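Local structure of threonine synthase (Brucella melitensis bv. 1, 4F4F) at residues A[260-263]-A[264-267]; A[290-293]-A[294-298]; A[350-353]-A[354-357]; A[396-399]-A[400-404]. The protein probably converts O-phospho-L-homoserine and water into L-threonine and phosphate with the help of pyridoxal 5'-phosphate, the last step of threonine biosynthesis. All coordinates share one frame; numbering follows the deposited sequence.

Interaction 1: A[260-263]-A[264-267]; sequences GNFG and DIFA. With PLP (pyridoxal-5'-phosphate), chain C.
The loop Gly260 to Gly263 and the first turn of the helix behind it close around the phosphate of PLP, and Ile265 sets its CG2 methyl over the ring of Phe262. That methyl stands 3.5 Å from the ring centroid of Phe262 and only 6° off the ring normal, a CH-pi contact. Four backbone N-H groups serve the phosphate. Gly260 N and Phe262 N both donate to PLP O1P. Asn261 N donates to PLP O2P at 2.7 Å. Asp264 N, within the first turn, donates to PLP O3P at 2.9 Å. This is the glycine-rich phosphate-binding loop of a PLP-dependent enzyme, with the anion at a helix N-terminus, where the helix dipole would be expected to favour it. A chi1 of 46° brings the Asp264 carboxylate against the phosphate, with Asp264 OD1 2.7 Å from PLP O1P, while OD1 also accepts from Ile265 N. A second shell holds the loop in shape. Phe262 O, at the N-cap, receives Phe266 N at 2.8 Å, while Asn261 OD1 is bound by Ser319 N. The loop leads from strand 253-258 into helix 263-274; Ile265 rests on Val257 of that strand and on Ile283 of strand 278-285, and Phe262 also meets Leu324 of helix 321-328.

Interaction 2: A[290-293]-A[294-298]; sequences ILSR and TLESG
Thr294 turns its hydroxyl back onto the carbonyl of Ile290, one turn earlier in the short helix 290-297. Here a helix satisfies side-chain hydroxyls with its own backbone, and it does so twice. Ile290 O takes Thr294 N and Thr294 OG1, each at 2.8 Å, from opposite faces of the carbonyl plane, the hydroxyl standing 42° out of it. Near the C-terminal end of the helix Arg293 O is gripped likewise by Ser297 N and, at 2.8 Å, by Ser297 OG. The two hydroxyls arrive by different torsions: OG1 of Thr294 is anti to the carbonyl carbon (chi1 -63°), whereas OG of Ser297 lies between the backbone N and that carbon (72°). Ser297 OG is also bonded to Ala299 N, just beyond the helix. The Arg293 chain bends at chi3, which lays one face of its guanidinium over Ile290 CA; its NE forms a salt bridge with Asp289 and its NH1 binds Glu301 O. Leu291 and Leu295 both lean on Ile283 of strand 278-285. The helix ends at Gly298, whose positive phi suits a residue without a side chain, and Gly298 N still donates to Thr294 O at 2.7 Å.

Interaction 3: A[350-353]-A[354-357]; sequences TISE and KPLS
Ile351 lays its CG2 methyl against the first turn of the following helix, overlapping Pro355 CB at 3.9 Å and Leu356 CB at 4.0 Å. The setting is a helix N-terminus: Ser352 holds the N-cap position of helix 353-362, and a short loop joins it to strand 348-350. CG2 can bridge the two residues because it lies anti to the backbone N, with CG1 turned the other way (chi1 -56°). The same side chain and Pro355 both touch His329, so this apolar patch faces the loop that follows helix 321-328. Although Ser352 is the N-cap residue, its side chain makes no capping bond; OG instead sits beside the proline ring, 3.2 Å from Pro355 CG. Pro355 is easily accommodated here, since in the first turn of a helix the backbone N that a proline leaves without a hydrogen has no carbonyl of the preceding turn to meet. Regular helical bonding begins with the next residue, as Leu356 N binds Ser352 O at 3.0 Å, almost in line with the C=O bond. Leu356 CB also rests on that oxygen. On the exposed flank, Glu353 bends at chi2 (59°), which carries its carboxylate round toward Ser357, with OE2 lying 3.4 Å from Ser357 OG. The same hydroxyl has a definite acceptor in the backbone: Glu353 O receives Ser357 N at 2.8 Å and, from the opposite face of its plane, Ser357 OG at 3.1 Å.

Interaction 4: A[396-399]-A[400-404]; sequences VKVA and REKAS
Lys397 and Glu401 run side by side from successive turns and join in a salt bridge, NZ of Lys397 lying 3.1 Å from OE1 of Glu401. The ammonium comes from above the carboxylate, 45° out of its plane, and is shared: it also binds Arg367 O, with a long, weak ion pair to Glu372. A bend at chi2 (-87°) swings the otherwise extended lysine toward the glutamate. Arg400 has its main ionic partner elsewhere, since NH2 forms a salt bridge with Glu103 at the start of strand 103-107. One face of its guanidinium is covered by Val396, whose CG1 lies 3.3 Å from Arg400 NE. These i to i+4 pairs belong to the last turns of helix 390-402, which packs on strands 278-285 and 409-413 of the mixed sheet. Here the backbone bonds follow the same spacing, with Lys402 N meeting Val398 O at 2.8 Å. Val398 CG1 touches Lys402 CG at 3.8 Å, and the valine also presses on Ile282 and Ala284 of strand 278-285. Ala399 turns to Met409 and Val411 of strand 409-413. Where the helix stops, Ala403 N still binds Ala399 O at 2.9 Å, and Gln280 is bonded to both Lys402 O and Ser404 N.

How the interactions relate
Interaction 1 holds the cofactor phosphate; the centres of interactions 2, 4 and 3 lie about 16, 18 and 20 Å from its centre. Interaction 2 touches interaction 1 directly: Leu291 CD1 lies 3.7 Å from Phe262 CD1, and the Leu291 side chain is about 7 Å from PLP. Interaction 3 adjoins interaction 2, with Gly298 O 2.8 Å from Ile351 N, a probable hydrogen bond, and Thr294 CG2 3.7 Å from Ile351 CD1. The nearest atoms of interactions 3 and 1 are about 10 Å apart. Interaction 4 touches none of the others; its nearest atoms come within about 6 Å of interaction 2, while the side chain of Val398 is about 12 Å from PLP. Interactions 1, 2 and 4 all pack on strand 278-285.

Interaction 1: A[260-263]-A[264-267]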
loop_
_atom_site.group_PDB
_atom_site.type_symbol
_atom_site.label_atom_id
_atom_site.label_comp_id
_atom_site.label_asym_id
_atom_site.label_seq_id
_atom_site.Cartn_x
_atom_site.Cartn_y
_atom_site.Cartn_z
ATOM N N GLY A 260 1.972 -7.894 2.066
ATOM C CA GLY A 260 1.103 -8.118 3.193
ATOM C C GLY A 260 -0.306 -8.203 2.674
ATOM O O GLY A 260 -0.852 -9.308 2.512
ATOM N N ASN A 261 -0.931 -7.049 2.405
ATOM C CA ASN A 261 -2.353 -7.066 2.019
ATOM C C ASN A 261 -2.592 -7.067 0.513
ATOM O O ASN A 261 -3.723 -6.864 0.091
ATOM C CB ASN A 261 -3.104 -5.893 2.673
ATOM C CG ASN A 261 -3.430 -6.179 4.128
ATOM O OD1 ASN A 261 -4.038 -7.219 4.447
ATOM N ND2 ASN A 261 -2.945 -5.317 5.022
ATOM N N PHE A 262 -1.534 -7.309 -0.269
ATOM C CA PHE A 262 -1.622 -7.634 -1.698
ATOM C C PHE A 262 -1.853 -6.488 -2.669
ATOM O O PHE A 262 -1.864 -6.719 -3.895
ATOM C CB PHE A 262 -2.712 -8.695 -1.943
ATOM C CG PHE A 262 -2.361 -9.685 -2.992
ATOM C CD1 PHE A 262 -1.445 -10.708 -2.713
ATOM C CD2 PHE A 262 -2.933 -9.634 -4.241
ATOM C CE1 PHE A 262 -1.093 -11.632 -3.665
ATOM C CE2 PHE A 262 -2.590 -10.566 -5.208
ATOM C CZ PHE A 262 -1.672 -11.561 -4.932
ATOM N N GLY A 263 -2.037 -5.270 -2.160
ATOM C CA GLY A 263 -2.397 -4.118 -2.970
ATOM C C GLY A 263 -1.252 -3.729 -3.888
ATOM O O GLY A 263 -1.450 -3.377 -5.036
ATOM N N ASP A 264 -0.049 -3.825 -3.351
ATOM C CA ASP A 264 1.183 -3.555 -4.103
ATOM C C ASP A 264 1.349 -4.465 -5.311
ATOM O O ASP A 264 1.384 -4.013 -6.472
ATOM C CB ASP A 264 2.443 -3.600 -3.188
ATOM C CG ASP A 264 2.523 -4.807 -2.202
ATOM O OD1 ASP A 264 1.874 -5.947 -2.355
ATOM O OD2 ASP A 264 3.357 -4.598 -1.223
ATOM N N ILE A 265 1.400 -5.761 -5.053
ATOM C CA ILE A 265 1.554 -6.711 -6.133
ATOM C C ILE A 265 0.319 -6.738 -7.038
ATOM O O ILE A 265 0.457 -6.973 -8.251
ATOM C CB ILE A 265 1.945 -8.126 -5.628
ATOM C CG1 ILE A 265 2.634 -8.889 -6.759
ATOM C CG2 ILE A 265 0.738 -8.857 -5.039
ATOM C CD1 ILE A 265 3.116 -10.299 -6.388
ATOM N N PHE A 266 -0.861 -6.482 -6.482
ATOM C CA PHE A 266 -2.049 -6.404 -7.348
ATOM C C PHE A 266 -1.892 -5.271 -8.373
ATOM O O PHE A 266 -2.300 -5.425 -9.502
ATOM C CB PHE A 266 -3.391 -6.329 -6.587
ATOM C CG PHE A 266 -4.579 -6.501 -7.506
ATOM C CD1 PHE A 266 -5.000 -7.750 -7.869
ATOM C CD2 PHE A 266 -5.218 -5.377 -8.070
ATOM C CE1 PHE A 266 -6.058 -7.924 -8.793
ATOM C CE2 PHE A 266 -6.266 -5.528 -8.972
ATOM C CZ PHE A 266 -6.682 -6.808 -9.336
ATOM N N ALA A 267 -1.269 -4.161 -7.992
ATOM C CA ALA A 267 -0.960 -3.060 -8.917
ATOM C C ALA A 267 -0.033 -3.469 -10.047
ATOM O O ALA A 267 -0.200 -2.995 -11.193
ATOM C CB ALA A 267 -0.383 -1.838 -8.177
HETATM N N1 PLP C . 6.553 -3.626 3.249
HETATM C C2 PLP C . 6.375 -2.457 3.974
HETATM C C2A PLP C . 7.513 -1.619 4.515
HETATM C C3 PLP C . 4.991 -1.962 4.227
HETATM O O3 PLP C . 4.811 -0.793 4.940
HETATM C C4 PLP C . 3.858 -2.800 3.691
HETATM C C4A PLP C . 2.423 -2.417 3.862
HETATM C C5 PLP C . 4.163 -4.030 2.918
HETATM C C6 PLP C . 5.527 -4.363 2.734
HETATM C C5A PLP C . 3.004 -4.855 2.323
HETATM O O4P PLP C . 2.206 -4.136 1.294
HETATM P P PLP C . 0.787 -4.649 0.638
HETATM O O1P PLP C . 1.052 -6.074 0.177
HETATM O O2P PLP C . -0.195 -4.550 1.788
HETATM O O3P PLP C . 0.422 -3.716 -0.497
#

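Interaction 2: A[290-293]-A[294-298]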
loop_
_atom_site.group_PDB
_atom_site.type_symbol
_atom_site.label_atom_id
_atom_site.label_comp_id
_atom_site.label_asym_id
_atom_site.label_seq_id
_atom_site.Cartn_x
_atom_site.Cartn_y
_atom_site.Cartn_z
ATOM N N ILE A 290 0.333 -17.249 4.730
ATOM C CA ILE A 290 -0.947 -17.660 4.141
ATOM C C ILE A 290 -0.901 -17.649 2.622
ATOM O O ILE A 290 -1.330 -18.603 1.985
ATOM C CB ILE A 290 -2.155 -16.831 4.677
ATOM C CG1 ILE A 290 -3.470 -17.534 4.292
ATOM C CG2 ILE A 290 -2.130 -15.358 4.224
ATOM C CD1 ILE A 290 -4.657 -16.921 4.989
ATOM N N LEU A 291 -0.295 -16.614 2.049
ATOM C CA LEU A 291 -0.260 -16.484 0.583
ATOM C C LEU A 291 0.654 -17.535 -0.043
ATOM O O LEU A 291 0.326 -18.111 -1.085
ATOM C CB LEU A 291 0.143 -15.084 0.165
ATOM C CG LEU A 291 -0.836 -13.945 0.542
ATOM C CD1 LEU A 291 -0.206 -12.575 0.288
ATOM C CD2 LEU A 291 -2.142 -14.052 -0.232
ATOM N N SER A 292 1.799 -17.780 0.565
ATOM C CA SER A 292 2.676 -18.842 0.097
ATOM C C SER A 292 1.972 -20.214 0.203
ATOM O O SER A 292 1.947 -20.984 -0.751
ATOM C CB SER A 292 3.989 -18.822 0.908
ATOM O OG SER A 292 4.874 -19.817 0.424
ATOM N N ARG A 293 1.361 -20.507 1.352
ATOM C CA ARG A 293 0.626 -21.753 1.508
ATOM C C ARG A 293 -0.511 -21.866 0.499
ATOM O O ARG A 293 -0.816 -22.966 0.013
ATOM C CB ARG A 293 0.074 -21.908 2.913
ATOM C CG ARG A 293 1.177 -22.070 3.959
ATOM C CD ARG A 293 0.609 -22.240 5.361
ATOM N NE ARG A 293 0.142 -21.002 6.026
ATOM C CZ ARG A 293 -1.133 -20.680 6.250
ATOM N NH1 ARG A 293 -2.117 -21.447 5.783
ATOM N NH2 ARG A 293 -1.428 -19.569 6.914
ATOM N N THR A 294 -1.149 -20.739 0.206
ATOM C CA THR A 294 -2.229 -20.721 -0.772
ATOM C C THR A 294 -1.726 -21.096 -2.144
ATOM O O THR A 294 -2.334 -21.912 -2.817
ATOM C CB THR A 294 -2.958 -19.338 -0.832
ATOM O OG1 THR A 294 -3.579 -19.092 0.433
ATOM C CG2 THR A 294 -4.026 -19.351 -1.931
ATOM N N LEU A 295 -0.620 -20.508 -2.581
ATOM C CA LEU A 295 -0.095 -20.886 -3.898
ATOM C C LEU A 295 0.353 -22.370 -3.935
ATOM O O LEU A 295 0.220 -23.040 -4.970
ATOM C CB LEU A 295 1.050 -19.966 -4.368
ATOM C CG LEU A 295 0.726 -18.622 -5.058
ATOM C CD1 LEU A 295 0.558 -18.877 -6.557
ATOM C CD2 LEU A 295 -0.468 -17.882 -4.458
ATOM N N GLU A 296 0.893 -22.875 -2.828
ATOM C CA GLU A 296 1.342 -24.273 -2.783
ATOM C C GLU A 296 0.181 -25.260 -2.840
ATOM O O GLU A 296 0.268 -26.310 -3.509
ATOM C CB GLU A 296 2.089 -24.560 -1.487
ATOM C CG GLU A 296 3.398 -23.826 -1.289
ATOM C CD GLU A 296 4.011 -24.127 0.073
ATOM O OE1 GLU A 296 3.288 -24.406 1.056
ATOM O OE2 GLU A 296 5.246 -24.078 0.152
ATOM N N SER A 297 -0.880 -24.974 -2.086
ATOM C CA SER A 297 -1.932 -25.952 -1.842
ATOM C C SER A 297 -3.317 -25.591 -2.357
ATOM O O SER A 297 -4.184 -26.447 -2.462
ATOM C CB SER A 297 -2.044 -26.200 -0.329
ATOM O OG SER A 297 -2.615 -25.079 0.304
ATOM N N GLY A 298 -3.551 -24.313 -2.605
ATOM C CA GLY A 298 -4.916 -23.827 -2.817
ATOM C C GLY A 298 -5.715 -23.518 -1.546
ATOM O O GLY A 298 -6.821 -22.997 -1.631
#

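Interaction 3: A[350-353]-A[354-357]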
loop_
_atom_site.group_PDB
_atom_site.type_symbol
_atom_site.label_atom_id
_atom_site.label_comp_id
_atom_site.label_asym_id
_atom_site.label_seq_id
_atom_site.Cartn_x
_atom_site.Cartn_y
_atom_site.Cartn_z
ATOM N N THR A 350 -10.831 -23.317 0.081
ATOM C CA THR A 350 -9.984 -23.951 -0.922
ATOM C C THR A 350 -10.310 -23.415 -2.294
ATOM O O THR A 350 -11.473 -23.318 -2.649
ATOM C CB THR A 350 -10.143 -25.466 -0.885
ATOM O OG1 THR A 350 -9.490 -25.923 0.304
ATOM C CG2 THR A 350 -9.441 -26.123 -2.104
ATOM N N ILE A 351 -9.292 -23.006 -3.049
ATOM C CA ILE A 351 -9.534 -22.468 -4.393
ATOM C C ILE A 351 -9.614 -23.642 -5.365
ATOM O O ILE A 351 -8.719 -24.480 -5.370
ATOM C CB ILE A 351 -8.418 -21.500 -4.814
ATOM C CG1 ILE A 351 -8.265 -20.372 -3.801
ATOM C CG2 ILE A 351 -8.682 -20.917 -6.209
ATOM C CD1 ILE A 351 -7.023 -19.534 -4.026
ATOM N N SER A 352 -10.673 -23.730 -6.156
ATOM C CA SER A 352 -10.826 -24.815 -7.128
ATOM C C SER A 352 -9.795 -24.754 -8.257
ATOM O O SER A 352 -9.107 -23.757 -8.463
ATOM C CB SER A 352 -12.221 -24.817 -7.715
ATOM O OG SER A 352 -12.472 -23.632 -8.444
ATOM N N GLU A 353 -9.718 -25.838 -9.015
ATOM C CA GLU A 353 -8.570 -26.054 -9.879
ATOM C C GLU A 353 -8.378 -25.002 -10.970
ATOM O O GLU A 353 -7.256 -24.518 -11.178
ATOM C CB GLU A 353 -8.616 -27.482 -10.477
ATOM C CG GLU A 353 -7.318 -27.889 -11.163
ATOM C CD GLU A 353 -6.096 -27.860 -10.227
ATOM O OE1 GLU A 353 -6.225 -28.096 -8.988
ATOM O OE2 GLU A 353 -4.987 -27.589 -10.743
ATOM N N LYS A 354 -9.428 -24.651 -11.689
ATOM C CA LYS A 354 -9.247 -23.699 -12.784
ATOM C C LYS A 354 -8.731 -22.319 -12.294
ATOM O O LYS A 354 -7.739 -21.813 -12.820
ATOM C CB LYS A 354 -10.506 -23.575 -13.627
ATOM C CG LYS A 354 -10.343 -22.769 -14.903
ATOM C CD LYS A 354 -11.684 -22.704 -15.668
ATOM C CE LYS A 354 -11.599 -21.886 -16.948
ATOM N NZ LYS A 354 -11.562 -20.416 -16.646
ATOM N N PRO A 355 -9.381 -21.726 -11.285
ATOM C CA PRO A 355 -8.863 -20.431 -10.839
ATOM C C PRO A 355 -7.504 -20.554 -10.192
ATOM O O PRO A 355 -6.690 -19.654 -10.328
ATOM C CB PRO A 355 -9.915 -19.944 -9.832
ATOM C CG PRO A 355 -10.820 -21.083 -9.597
ATOM C CD PRO A 355 -10.767 -21.919 -10.843
ATOM N N LEU A 356 -7.252 -21.662 -9.493
ATOM C CA LEU A 356 -5.926 -21.865 -8.866
ATOM C C LEU A 356 -4.849 -21.940 -9.918
ATOM O O LEU A 356 -3.807 -21.305 -9.781
ATOM C CB LEU A 356 -5.911 -23.118 -7.973
ATOM C CG LEU A 356 -4.634 -23.444 -7.203
ATOM C CD1 LEU A 356 -4.247 -22.281 -6.279
ATOM C CD2 LEU A 356 -4.866 -24.747 -6.432
ATOM N N SER A 357 -5.127 -22.652 -11.012
ATOM C CA SER A 357 -4.190 -22.713 -12.140
ATOM C C SER A 357 -3.973 -21.351 -12.752
ATOM O O SER A 357 -2.837 -21.024 -13.133
ATOM C CB SER A 357 -4.689 -23.638 -13.251
ATOM O OG SER A 357 -4.700 -24.969 -12.823
#

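Interaction 4: A[396-399]-A[400-404]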
loop_
_atom_site.group_PDB
_atom_site.type_symbol
_atom_site.label_atom_id
_atom_site.label_comp_id
_atom_site.label_asym_id
_atom_site.label_seq_id
_atom_site.Cartn_x
_atom_site.Cartn_y
_atom_site.Cartn_z
ATOM N N VAL A 396 14.332 -9.695 -1.532
ATOM C CA VAL A 396 15.571 -10.169 -2.192
ATOM C C VAL A 396 15.749 -11.674 -1.989
ATOM O O VAL A 396 15.972 -12.415 -2.936
ATOM C CB VAL A 396 16.826 -9.396 -1.731
ATOM C CG1 VAL A 396 18.084 -9.994 -2.337
ATOM C CG2 VAL A 396 16.725 -7.910 -2.083
ATOM N N LYS A 397 15.597 -12.147 -0.765
ATOM C CA LYS A 397 15.705 -13.582 -0.501
ATOM C C LYS A 397 14.778 -14.411 -1.430
ATOM O O LYS A 397 15.207 -15.391 -2.085
ATOM C CB LYS A 397 15.377 -13.869 0.971
ATOM C CG LYS A 397 15.591 -15.307 1.396
ATOM C CD LYS A 397 14.424 -16.240 1.174
ATOM C CE LYS A 397 14.649 -17.550 1.932
ATOM N NZ LYS A 397 13.493 -18.478 1.819
ATOM N N VAL A 398 13.507 -14.040 -1.452
ATOM C CA VAL A 398 12.508 -14.809 -2.202
ATOM C C VAL A 398 12.735 -14.663 -3.717
ATOM O O VAL A 398 12.577 -15.628 -4.480
ATOM C CB VAL A 398 11.073 -14.381 -1.799
ATOM C CG1 VAL A 398 10.005 -14.996 -2.714
ATOM C CG2 VAL A 398 10.796 -14.709 -0.336
ATOM N N ALA A 399 13.076 -13.445 -4.163
ATOM C CA ALA A 399 13.398 -13.197 -5.578
ATOM C C ALA A 399 14.485 -14.175 -6.021
ATOM O O ALA A 399 14.366 -14.784 -7.057
ATOM C CB ALA A 399 13.871 -11.775 -5.791
ATOM N N ARG A 400 15.532 -14.346 -5.220
ATOM C CA ARG A 400 16.653 -15.202 -5.612
ATOM C C ARG A 400 16.293 -16.685 -5.586
ATOM O O ARG A 400 16.814 -17.449 -6.366
ATOM C CB ARG A 400 17.882 -14.920 -4.739
ATOM C CG ARG A 400 18.402 -13.510 -4.942
ATOM C CD ARG A 400 19.498 -13.129 -3.964
ATOM N NE ARG A 400 20.076 -11.833 -4.299
ATOM C CZ ARG A 400 21.131 -11.272 -3.701
ATOM N NH1 ARG A 400 21.737 -11.852 -2.686
ATOM N NH2 ARG A 400 21.591 -10.103 -4.113
ATOM N N GLU A 401 15.403 -17.075 -4.688
ATOM C CA GLU A 401 14.927 -18.446 -4.614
ATOM C C GLU A 401 13.959 -18.792 -5.739
ATOM O O GLU A 401 14.001 -19.883 -6.280
ATOM C CB GLU A 401 14.211 -18.654 -3.272
ATOM C CG GLU A 401 13.889 -20.111 -2.932
ATOM C CD GLU A 401 13.128 -20.242 -1.621
ATOM O OE1 GLU A 401 12.705 -19.222 -1.051
ATOM O OE2 GLU A 401 12.962 -21.378 -1.146
ATOM N N LYS A 402 13.064 -17.858 -6.068
ATOM C CA LYS A 402 11.949 -18.159 -6.946
ATOM C C LYS A 402 12.147 -17.703 -8.370
ATOM O O LYS A 402 11.370 -18.081 -9.210
ATOM C CB LYS A 402 10.673 -17.504 -6.420
ATOM C CG LYS A 402 10.219 -18.024 -5.078
ATOM C CD LYS A 402 9.650 -19.417 -5.221
ATOM C CE LYS A 402 10.126 -20.286 -4.097
ATOM N NZ LYS A 402 9.366 -21.549 -4.087
ATOM N N ALA A 403 13.150 -16.886 -8.659
ATOM C CA ALA A 403 13.263 -16.333 -10.008
ATOM C C ALA A 403 13.587 -17.448 -10.967
ATOM O O ALA A 403 14.461 -18.268 -10.717
ATOM C CB ALA A 403 14.305 -15.226 -10.105
ATOM N N SER A 404 12.881 -17.449 -12.080
ATOM C CA SER A 404 13.122 -18.398 -13.149
ATOM C C SER A 404 13.054 -17.631 -14.462
ATOM O O SER A 404 12.101 -16.902 -14.707
ATOM C CB SER A 404 12.053 -19.469 -13.111
ATOM O OG SER A 404 12.361 -20.459 -14.039
#